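PDB 4YGT: uncharacterized protein YjgB, which is of unknown function but is a putative secreted lipoprotein and the first structural representative of the DUF4309 family. Local coordinates for residues A[114-119]-A[133-138]; A[140-145]-A[155-160]; A[48-53]-A[80-85]. All blocks are in the same frame, centred on the assembly; numbering follows the deposited sequence.

Interaction 1 (A[114-119]-A[133-138]); sequences KQLGPV and YVYDTG
Tyr135 extends from strand 131-137 to meet Leu116, Gly117, Pro118 and Val119. From CB, chi1 of -78° sets CG beside the backbone N and anti to the carbonyl carbon. CG and CD2 then lie under the methyl CD1 of Leu116, which sits 3.7 Å from the centroid of the Tyr135 ring and only 6° off the ring normal, a CH-pi contact over the centre. On the other side of the ring, CD1 of Tyr135 nears Pro118 O and Leu116 CB. Further out, Tyr135 CE1 meets Leu116 CB at 3.4 Å and, obliquely, Pro118 O at 3.1 Å. Across the ring the opposite face is taken by Val119, whose CA lies 3.7 Å from Tyr135 CZ and whose CG2 sits toward the rim, near CE2. The chain passes here from helix 109-116 to edge strand 121-124 of the antiparallel sheet, and Gly117, with its positive phi of 72°, is the first residue to leave the helix. At the tip, Tyr135 OH stands 3.0 Å from Gly117 O, which lies in the ring plane at its edge; this is a possible hydrogen bond, since the proton has another acceptor within reach. Val119 CG2 also packs 3.3 Å from Val134 O and 3.8 Å from Tyr133 CB.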
loop_
_atom_site.group_PDB
_atom_site.type_symbol
_atom_site.label_atom_id
_atom_site.label_comp_id
_atom_site.label_asym_id
_atom_site.label_seq_id
_atom_site.Cartn_x
_atom_site.Cartn_y
_atom_site.Cartn_z
ATOM N N LYS A 114 -18.582 0.950 2.507
ATOM C CA LYS A 114 -19.089 0.777 3.888
ATOM C C LYS A 114 -18.145 1.383 4.945
ATOM O O LYS A 114 -18.600 1.760 6.032
ATOM C CB LYS A 114 -19.315 -0.718 4.216
ATOM C CG LYS A 114 -20.286 -0.976 5.384
ATOM C CD LYS A 114 -20.478 -2.467 5.683
ATOM C CE LYS A 114 -21.466 -2.729 6.799
ATOM N NZ LYS A 114 -22.878 -2.550 6.361
ATOM N N GLN A 115 -16.849 1.477 4.637
ATOM C CA GLN A 115 -15.916 1.990 5.618
ATOM C C GLN A 115 -15.498 3.438 5.347
ATOM O O GLN A 115 -15.503 4.233 6.286
ATOM C CB GLN A 115 -14.676 1.081 5.730
ATOM C CG GLN A 115 -14.977 -0.358 6.184
ATOM C CD GLN A 115 -15.747 -0.470 7.482
ATOM O OE1 GLN A 115 -15.420 0.158 8.500
ATOM N NE2 GLN A 115 -16.770 -1.307 7.478
ATOM N N LEU A 116 -15.158 3.788 4.090
ATOM C CA LEU A 116 -14.642 5.126 3.797
ATOM C C LEU A 116 -15.619 6.023 3.031
ATOM O O LEU A 116 -15.271 7.150 2.662
ATOM C CB LEU A 116 -13.309 5.025 3.020
ATOM C CG LEU A 116 -12.294 3.970 3.450
ATOM C CD1 LEU A 116 -11.043 4.034 2.581
ATOM C CD2 LEU A 116 -11.914 4.113 4.945
ATOM N N GLY A 117 -16.842 5.548 2.840
ATOM C CA GLY A 117 -17.835 6.293 2.092
ATOM C C GLY A 117 -17.497 6.296 0.613
ATOM O O GLY A 117 -16.807 5.384 0.139
ATOM N N PRO A 118 -17.934 7.328 -0.148
ATOM C CA PRO A 118 -17.644 7.339 -1.589
ATOM C C PRO A 118 -16.167 7.565 -1.900
ATOM O O PRO A 118 -15.418 8.142 -1.112
ATOM C CB PRO A 118 -18.535 8.464 -2.136
ATOM C CG PRO A 118 -18.783 9.348 -0.980
ATOM C CD PRO A 118 -18.785 8.473 0.240
ATOM N N VAL A 119 -15.756 7.035 -3.045
ATOM C CA VAL A 119 -14.387 7.090 -3.556
ATOM C C VAL A 119 -14.180 8.458 -4.244
ATOM O O VAL A 119 -15.108 8.953 -4.888
ATOM C CB VAL A 119 -14.124 5.869 -4.499
ATOM C CG1 VAL A 119 -15.072 5.850 -5.711
ATOM C CG2 VAL A 119 -12.672 5.794 -4.935
ATOM N N TYR A 133 -9.152 2.476 -6.990
ATOM C CA TYR A 133 -10.080 3.302 -6.212
ATOM C C TYR A 133 -9.251 4.271 -5.341
ATOM O O TYR A 133 -8.568 3.826 -4.416
ATOM C CB TYR A 133 -10.978 2.412 -5.344
ATOM C CG TYR A 133 -11.975 1.599 -6.134
ATOM C CD1 TYR A 133 -11.622 0.371 -6.682
ATOM C CD2 TYR A 133 -13.282 2.045 -6.318
ATOM C CE1 TYR A 133 -12.544 -0.401 -7.386
ATOM C CE2 TYR A 133 -14.210 1.292 -7.038
ATOM C CZ TYR A 133 -13.833 0.071 -7.576
ATOM O OH TYR A 133 -14.728 -0.705 -8.267
ATOM N N VAL A 134 -9.242 5.576 -5.678
ATOM C CA VAL A 134 -8.410 6.556 -4.973
ATOM C C VAL A 134 -9.203 7.320 -3.915
ATOM O O VAL A 134 -10.251 7.890 -4.212
ATOM C CB VAL A 134 -7.714 7.546 -5.944
ATOM C CG1 VAL A 134 -6.710 8.429 -5.216
ATOM C CG2 VAL A 134 -7.048 6.823 -7.098
ATOM N N TYR A 135 -8.654 7.365 -2.687
ATOM C CA TYR A 135 -9.169 8.115 -1.535
ATOM C C TYR A 135 -8.169 9.208 -1.155
ATOM O O TYR A 135 -7.023 8.893 -0.889
ATOM C CB TYR A 135 -9.434 7.173 -0.338
ATOM C CG TYR A 135 -10.720 6.391 -0.490
ATOM C CD1 TYR A 135 -11.931 6.913 -0.049
ATOM C CD2 TYR A 135 -10.732 5.140 -1.102
ATOM C CE1 TYR A 135 -13.125 6.209 -0.212
ATOM C CE2 TYR A 135 -11.915 4.419 -1.253
ATOM C CZ TYR A 135 -13.111 4.957 -0.806
ATOM O OH TYR A 135 -14.287 4.252 -0.959
ATOM N N ASP A 136 -8.585 10.491 -1.173
ATOM C CA ASP A 136 -7.683 11.584 -0.807
ATOM C C ASP A 136 -7.542 11.634 0.711
ATOM O O ASP A 136 -8.544 11.520 1.421
ATOM C CB ASP A 136 -8.155 12.930 -1.370
ATOM C CG ASP A 136 -8.051 13.079 -2.885
ATOM O OD1 ASP A 136 -7.198 12.387 -3.503
ATOM O OD2 ASP A 136 -8.755 13.945 -3.439
ATOM N N THR A 137 -6.290 11.732 1.200
ATOM C CA THR A 137 -5.945 11.728 2.631
ATOM C C THR A 137 -4.962 12.879 2.969
ATOM O O THR A 137 -3.765 12.675 3.180
ATOM C CB THR A 137 -5.380 10.347 3.042
ATOM O OG1 THR A 137 -4.174 10.106 2.316
ATOM C CG2 THR A 137 -6.367 9.212 2.804
ATOM N N GLY A 138 -5.500 14.082 2.996
ATOM C CA GLY A 138 -4.745 15.297 3.273
ATOM C C GLY A 138 -3.786 15.635 2.154
ATOM O O GLY A 138 -4.213 15.910 1.030
#

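Interaction 2 (A[140-145]-A[155-160]); sequences YELHFV and VNLKAK. With EDO (1,2-ethanediol), chain F.
Asn156 O accepts a hydrogen bond from His143 N, 2.7 Å long and nearly straight (N-H...O 175°). The return bond, Asn156 N to His143 O, completes a hydrogen-bonded pair in the antiparallel hairpin of strands 140-146 and 152-159, whose short segments run at 160°. Glu141 and Lys158 form the next such pair. Beyond the backbone the two faces differ. Leu142, Phe144, Val155 and Leu157 make an apolar face, packed in part on helix 14-27; Val155 CG1, anti to the backbone N (chi1 -176°), lies over one face of the Phe144 ring, toward the rim, a CH-pi contact 4.0 Å from the centroid, while Val155 CG2 touches Phe144 CD2 at 3.5 Å. On the other face Glu141 OE2 accepts a weak bond from His143 NE2 at 2.9 Å, in the plane of the imidazole, and His143 ND1 is hydrogen-bonded to Asp132 OD2. Near the C terminus Tyr140 lays CD1 3.9 Å from Ala159 CA, and its OH is hydrogen-bonded to O2 of a 1,2-ethanediol, probably from the crystallisation liquor. An alanine here would probably open a gap beside Ala159 and leave the ethanediol without its phenol partner. Lys158 CE lies 3.5 Å from Glu141 OE2, whereas Lys158 NZ stays 4.8 Å from that same oxygen.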
loop_
_atom_site.group_PDB
_atom_site.type_symbol
_atom_site.label_atom_id
_atom_site.label_comp_id
_atom_site.label_asym_id
_atom_site.label_seq_id
_atom_site.Cartn_x
_atom_site.Cartn_y
_atom_site.Cartn_z
ATOM N N TYR A 140 -1.676 13.419 1.061
ATOM C CA TYR A 140 -1.404 12.146 0.395
ATOM C C TYR A 140 -2.668 11.537 -0.218
ATOM O O TYR A 140 -3.758 12.108 -0.112
ATOM C CB TYR A 140 -0.744 11.166 1.418
ATOM C CG TYR A 140 0.339 11.846 2.235
ATOM C CD1 TYR A 140 1.626 12.006 1.728
ATOM C CD2 TYR A 140 0.049 12.426 3.472
ATOM C CE1 TYR A 140 2.609 12.684 2.451
ATOM C CE2 TYR A 140 1.018 13.131 4.191
ATOM C CZ TYR A 140 2.298 13.252 3.679
ATOM O OH TYR A 140 3.269 13.919 4.391
ATOM N N GLU A 141 -2.508 10.387 -0.903
ATOM C CA GLU A 141 -3.623 9.658 -1.498
ATOM C C GLU A 141 -3.374 8.163 -1.412
ATOM O O GLU A 141 -2.233 7.702 -1.536
ATOM C CB GLU A 141 -3.910 10.098 -2.937
ATOM C CG GLU A 141 -2.678 10.471 -3.737
ATOM C CD GLU A 141 -2.943 10.887 -5.165
ATOM O OE1 GLU A 141 -3.898 11.663 -5.402
ATOM O OE2 GLU A 141 -2.171 10.449 -6.048
ATOM N N LEU A 142 -4.447 7.424 -1.104
ATOM C CA LEU A 142 -4.444 5.966 -0.973
ATOM C C LEU A 142 -5.058 5.385 -2.199
ATOM O O LEU A 142 -6.225 5.676 -2.494
ATOM C CB LEU A 142 -5.263 5.528 0.224
ATOM C CG LEU A 142 -4.624 5.276 1.520
ATOM C CD1 LEU A 142 -5.646 4.701 2.445
ATOM C CD2 LEU A 142 -3.456 4.306 1.396
ATOM N N HIS A 143 -4.285 4.591 -2.921
ATOM C CA HIS A 143 -4.702 3.967 -4.159
ATOM C C HIS A 143 -4.991 2.498 -3.908
ATOM O O HIS A 143 -4.048 1.714 -3.764
ATOM C CB HIS A 143 -3.589 4.123 -5.204
ATOM C CG HIS A 143 -3.324 5.534 -5.625
ATOM N ND1 HIS A 143 -3.667 5.984 -6.889
ATOM C CD2 HIS A 143 -2.710 6.538 -4.958
ATOM C CE1 HIS A 143 -3.265 7.240 -6.944
ATOM N NE2 HIS A 143 -2.685 7.620 -5.807
ATOM N N PHE A 144 -6.282 2.127 -3.783
ATOM C CA PHE A 144 -6.651 0.719 -3.606
ATOM C C PHE A 144 -6.753 0.085 -4.993
ATOM O O PHE A 144 -7.710 0.367 -5.722
ATOM C CB PHE A 144 -7.952 0.557 -2.823
ATOM C CG PHE A 144 -7.895 1.032 -1.402
ATOM C CD1 PHE A 144 -8.218 2.345 -1.078
ATOM C CD2 PHE A 144 -7.552 0.159 -0.372
ATOM C CE1 PHE A 144 -8.211 2.775 0.252
ATOM C CE2 PHE A 144 -7.522 0.597 0.955
ATOM C CZ PHE A 144 -7.868 1.898 1.258
ATOM N N VAL A 145 -5.753 -0.732 -5.376
ATOM C CA VAL A 145 -5.717 -1.345 -6.712
ATOM C C VAL A 145 -6.409 -2.727 -6.671
ATOM O O VAL A 145 -5.839 -3.702 -6.188
ATOM C CB VAL A 145 -4.268 -1.393 -7.266
ATOM C CG1 VAL A 145 -4.221 -2.001 -8.653
ATOM C CG2 VAL A 145 -3.636 -0.002 -7.277
ATOM N N VAL A 155 -2.253 -1.839 -2.148
ATOM C CA VAL A 155 -2.711 -0.509 -1.750
ATOM C C VAL A 155 -1.486 0.391 -1.792
ATOM O O VAL A 155 -0.482 0.067 -1.173
ATOM C CB VAL A 155 -3.382 -0.531 -0.362
ATOM C CG1 VAL A 155 -3.938 0.838 -0.009
ATOM C CG2 VAL A 155 -4.483 -1.581 -0.296
ATOM N N ASN A 156 -1.535 1.467 -2.588
ATOM C CA ASN A 156 -0.433 2.419 -2.742
ATOM C C ASN A 156 -0.639 3.706 -1.978
ATOM O O ASN A 156 -1.748 4.229 -1.931
ATOM C CB ASN A 156 -0.213 2.765 -4.211
ATOM C CG ASN A 156 0.043 1.594 -5.107
ATOM O OD1 ASN A 156 0.399 0.508 -4.651
ATOM N ND2 ASN A 156 -0.134 1.794 -6.413
ATOM N N LEU A 157 0.445 4.235 -1.391
ATOM C CA LEU A 157 0.419 5.528 -0.724
ATOM C C LEU A 157 1.453 6.438 -1.343
ATOM O O LEU A 157 2.617 6.063 -1.431
ATOM C CB LEU A 157 0.647 5.408 0.785
ATOM C CG LEU A 157 0.526 6.706 1.602
ATOM C CD1 LEU A 157 -0.880 7.255 1.586
ATOM C CD2 LEU A 157 0.970 6.480 2.991
ATOM N N LYS A 158 1.028 7.642 -1.776
ATOM C CA LYS A 158 1.947 8.632 -2.338
ATOM C C LYS A 158 1.453 10.040 -2.043
ATOM O O LYS A 158 0.310 10.204 -1.625
ATOM C CB LYS A 158 2.189 8.414 -3.850
ATOM C CG LYS A 158 0.989 8.552 -4.776
ATOM C CD LYS A 158 1.484 8.637 -6.218
ATOM C CE LYS A 158 0.419 8.355 -7.245
ATOM N NZ LYS A 158 1.009 7.910 -8.541
ATOM N N ALA A 159 2.303 11.056 -2.261
ATOM C CA ALA A 159 1.888 12.450 -2.088
ATOM C C ALA A 159 0.984 12.877 -3.224
ATOM O O ALA A 159 1.171 12.424 -4.371
ATOM C CB ALA A 159 3.102 13.363 -2.028
ATOM N N LYS A 160 -0.017 13.718 -2.913
ATOM C CA LYS A 160 -0.925 14.309 -3.909
ATOM C C LYS A 160 -0.118 15.170 -4.913
ATOM O O LYS A 160 0.719 15.992 -4.464
ATOM C CB LYS A 160 -2.020 15.175 -3.243
ATOM C CG LYS A 160 -3.274 14.409 -2.809
ATOM C CD LYS A 160 -4.564 15.195 -3.068
ATOM C CE LYS A 160 -4.776 16.370 -2.116
ATOM N NZ LYS A 160 -5.848 17.330 -2.552
ATOM O OXT LYS A 160 -0.307 14.997 -6.141
HETATM C C1 EDO F . 0.934 15.606 7.742
HETATM O O1 EDO F . 0.718 16.371 6.553
HETATM C C2 EDO F . 1.969 14.456 7.516
HETATM O O2 EDO F . 3.324 14.893 7.366
#

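Interaction 3 (A[48-53]-A[80-85]); sequences DVHAAF and FSYHKD
Val49 presents its two methyls to Phe80 and Tyr82 of strand 77-82, in different ways. CG1 lies over one face of Phe80, offset toward the rim, 3.8 Å from the ring centroid and 24° off its normal, which meets the geometry of a CH-pi contact. Against Tyr82 the approach is tip to tip instead: Val49 CG1 is 3.5 Å from Tyr82 OH, while Val49 CG2 lies in the ring plane at its edge, 4.0 Å from Tyr82 CE1. CG1 is anti to the backbone N (chi1 171°), and from that position it touches both aromatic side chains. One helical turn on, Phe53, whose N is hydrogen-bonded to Val49 O, crosses the Phe80 side chain at about a right angle. Phe80 CE1 lies over one face of the Phe53 ring, 3.9 Å above its plane and toward the rim. The two ring planes meet at 58° with centroids 5.3 Å apart; the nearest atoms are Phe53 CE1 and Phe80 CZ at 3.6 Å. Tyr82 OH and His50 NE2 are both hydrogen-bonded to Asp67 OD2 of strand 67-69. With Val49 and Phe53 set four residues apart and Phe80 and Tyr82, two residues apart, on the same face of the strand, the geometry is that of a short helix packing its apolar side on an antiparallel sheet.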
loop_
_atom_site.group_PDB
_atom_site.type_symbol
_atom_site.label_atom_id
_atom_site.label_comp_id
_atom_site.label_asym_id
_atom_site.label_seq_id
_atom_site.Cartn_x
_atom_site.Cartn_y
_atom_site.Cartn_z
ATOM N N ASP A 48 16.539 4.116 5.873
ATOM C CA ASP A 48 15.613 3.859 6.985
ATOM C C ASP A 48 14.788 2.603 6.711
ATOM O O ASP A 48 14.494 1.850 7.631
ATOM C CB ASP A 48 14.663 5.058 7.227
ATOM C CG ASP A 48 15.302 6.372 7.666
ATOM O OD1 ASP A 48 16.339 6.329 8.368
ATOM O OD2 ASP A 48 14.732 7.444 7.353
ATOM N N VAL A 49 14.370 2.411 5.455
ATOM C CA VAL A 49 13.580 1.253 5.013
ATOM C C VAL A 49 14.408 -0.023 5.255
ATOM O O VAL A 49 13.919 -0.992 5.839
ATOM C CB VAL A 49 13.126 1.405 3.525
ATOM C CG1 VAL A 49 12.503 0.121 2.994
ATOM C CG2 VAL A 49 12.164 2.581 3.360
ATOM N N HIS A 50 15.664 0.002 4.822
ATOM C CA HIS A 50 16.596 -1.102 4.971
ATOM C C HIS A 50 16.907 -1.351 6.431
ATOM O O HIS A 50 17.012 -2.504 6.838
ATOM C CB HIS A 50 17.870 -0.824 4.164
ATOM C CG HIS A 50 17.692 -1.065 2.702
ATOM N ND1 HIS A 50 18.601 -1.809 1.983
ATOM C CD2 HIS A 50 16.683 -0.693 1.877
ATOM C CE1 HIS A 50 18.132 -1.849 0.744
ATOM N NE2 HIS A 50 16.984 -1.187 0.633
ATOM N N ALA A 51 16.999 -0.282 7.233
ATOM C CA ALA A 51 17.209 -0.381 8.676
ATOM C C ALA A 51 16.020 -1.122 9.323
ATOM O O ALA A 51 16.223 -2.030 10.120
ATOM C CB ALA A 51 17.381 1.014 9.283
ATOM N N ALA A 52 14.800 -0.794 8.909
ATOM C CA ALA A 52 13.584 -1.388 9.445
ATOM C C ALA A 52 13.309 -2.813 8.950
ATOM O O ALA A 52 12.986 -3.664 9.767
ATOM C CB ALA A 52 12.386 -0.505 9.118
ATOM N N PHE A 53 13.400 -3.053 7.644
ATOM C CA PHE A 53 13.020 -4.299 6.993
ATOM C C PHE A 53 14.151 -5.232 6.597
ATOM O O PHE A 53 13.873 -6.383 6.249
ATOM C CB PHE A 53 12.235 -3.964 5.722
ATOM C CG PHE A 53 10.815 -3.505 5.934
ATOM C CD1 PHE A 53 10.530 -2.171 6.205
ATOM C CD2 PHE A 53 9.761 -4.405 5.865
ATOM C CE1 PHE A 53 9.214 -1.745 6.401
ATOM C CE2 PHE A 53 8.443 -3.976 6.057
ATOM C CZ PHE A 53 8.179 -2.648 6.325
ATOM N N PHE A 80 8.779 -0.262 -1.641
ATOM C CA PHE A 80 9.166 1.128 -1.454
ATOM C C PHE A 80 9.890 1.630 -2.684
ATOM O O PHE A 80 10.855 1.022 -3.115
ATOM C CB PHE A 80 10.065 1.280 -0.223
ATOM C CG PHE A 80 9.403 0.863 1.066
ATOM C CD1 PHE A 80 9.422 -0.469 1.479
ATOM C CD2 PHE A 80 8.753 1.796 1.865
ATOM C CE1 PHE A 80 8.812 -0.854 2.669
ATOM C CE2 PHE A 80 8.136 1.405 3.052
ATOM C CZ PHE A 80 8.171 0.083 3.443
ATOM N N SER A 81 9.406 2.710 -3.271
ATOM C CA SER A 81 10.097 3.406 -4.357
ATOM C C SER A 81 10.633 4.711 -3.753
ATOM O O SER A 81 10.126 5.167 -2.723
ATOM C CB SER A 81 9.179 3.637 -5.553
ATOM O OG SER A 81 8.201 4.624 -5.278
ATOM N N TYR A 82 11.676 5.283 -4.349
ATOM C CA TYR A 82 12.324 6.484 -3.822
ATOM C C TYR A 82 12.494 7.597 -4.857
ATOM O O TYR A 82 12.595 7.319 -6.056
ATOM C CB TYR A 82 13.709 6.096 -3.287
ATOM C CG TYR A 82 13.695 4.856 -2.415
ATOM C CD1 TYR A 82 13.176 4.892 -1.120
ATOM C CD2 TYR A 82 14.166 3.633 -2.898
ATOM C CE1 TYR A 82 13.116 3.743 -0.333
ATOM C CE2 TYR A 82 14.117 2.477 -2.112
ATOM C CZ TYR A 82 13.615 2.542 -0.821
ATOM O OH TYR A 82 13.585 1.423 -0.019
ATOM N N HIS A 83 12.585 8.865 -4.389
ATOM C CA HIS A 83 12.911 10.002 -5.262
ATOM C C HIS A 83 14.427 9.961 -5.538
ATOM O O HIS A 83 15.134 9.112 -4.976
ATOM C CB HIS A 83 12.528 11.359 -4.628
ATOM C CG HIS A 83 11.086 11.539 -4.262
ATOM N ND1 HIS A 83 10.128 11.775 -5.219
ATOM C CD2 HIS A 83 10.511 11.620 -3.039
ATOM C CE1 HIS A 83 8.993 11.939 -4.555
ATOM N NE2 HIS A 83 9.178 11.862 -3.241
ATOM N N LYS A 84 14.932 10.896 -6.361
ATOM C CA LYS A 84 16.354 11.013 -6.666
ATOM C C LYS A 84 17.169 11.204 -5.355
ATOM O O LYS A 84 18.180 10.521 -5.161
ATOM C CB LYS A 84 16.574 12.187 -7.644
ATOM C CG LYS A 84 17.805 12.060 -8.534
ATOM C CD LYS A 84 17.894 13.228 -9.534
ATOM C CE LYS A 84 19.123 13.168 -10.417
ATOM N NZ LYS A 84 19.070 14.166 -11.519
ATOM N N ASP A 85 16.652 12.055 -4.427
ATOM C CA ASP A 85 17.236 12.409 -3.118
ATOM C C ASP A 85 17.230 11.239 -2.090
ATOM O O ASP A 85 17.703 11.420 -0.966
ATOM C CB ASP A 85 16.518 13.650 -2.524
ATOM C CG ASP A 85 15.086 13.485 -2.019
ATOM O OD1 ASP A 85 14.546 12.346 -2.092
ATOM O OD2 ASP A 85 14.516 14.485 -1.514
#

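From the N terminus, interaction 3 comes first: strand 77-82 comes back against helix 46-53, closing a loop that includes edge strand 67-69. Interaction 1 follows, bringing the end of helix 109-116 against strand 131-137 across a loop that contains the opposite edge strand, 121-124. Interaction 2 then closes the C-terminal hairpin. The three are in series, so none nests in or crosses another. Interactions 1 and 2 touch through neighbouring strands, with Tyr133 N 2.9 Å from Phe144 O, whereas the centres of interactions 1 and 3 lie about 26 Å apart on opposite sides of the chain's centre. Strand 152-159 of interaction 2 pairs with strand 88-95, the neighbour of strand 77-82, and so joins the two halves of the sheet.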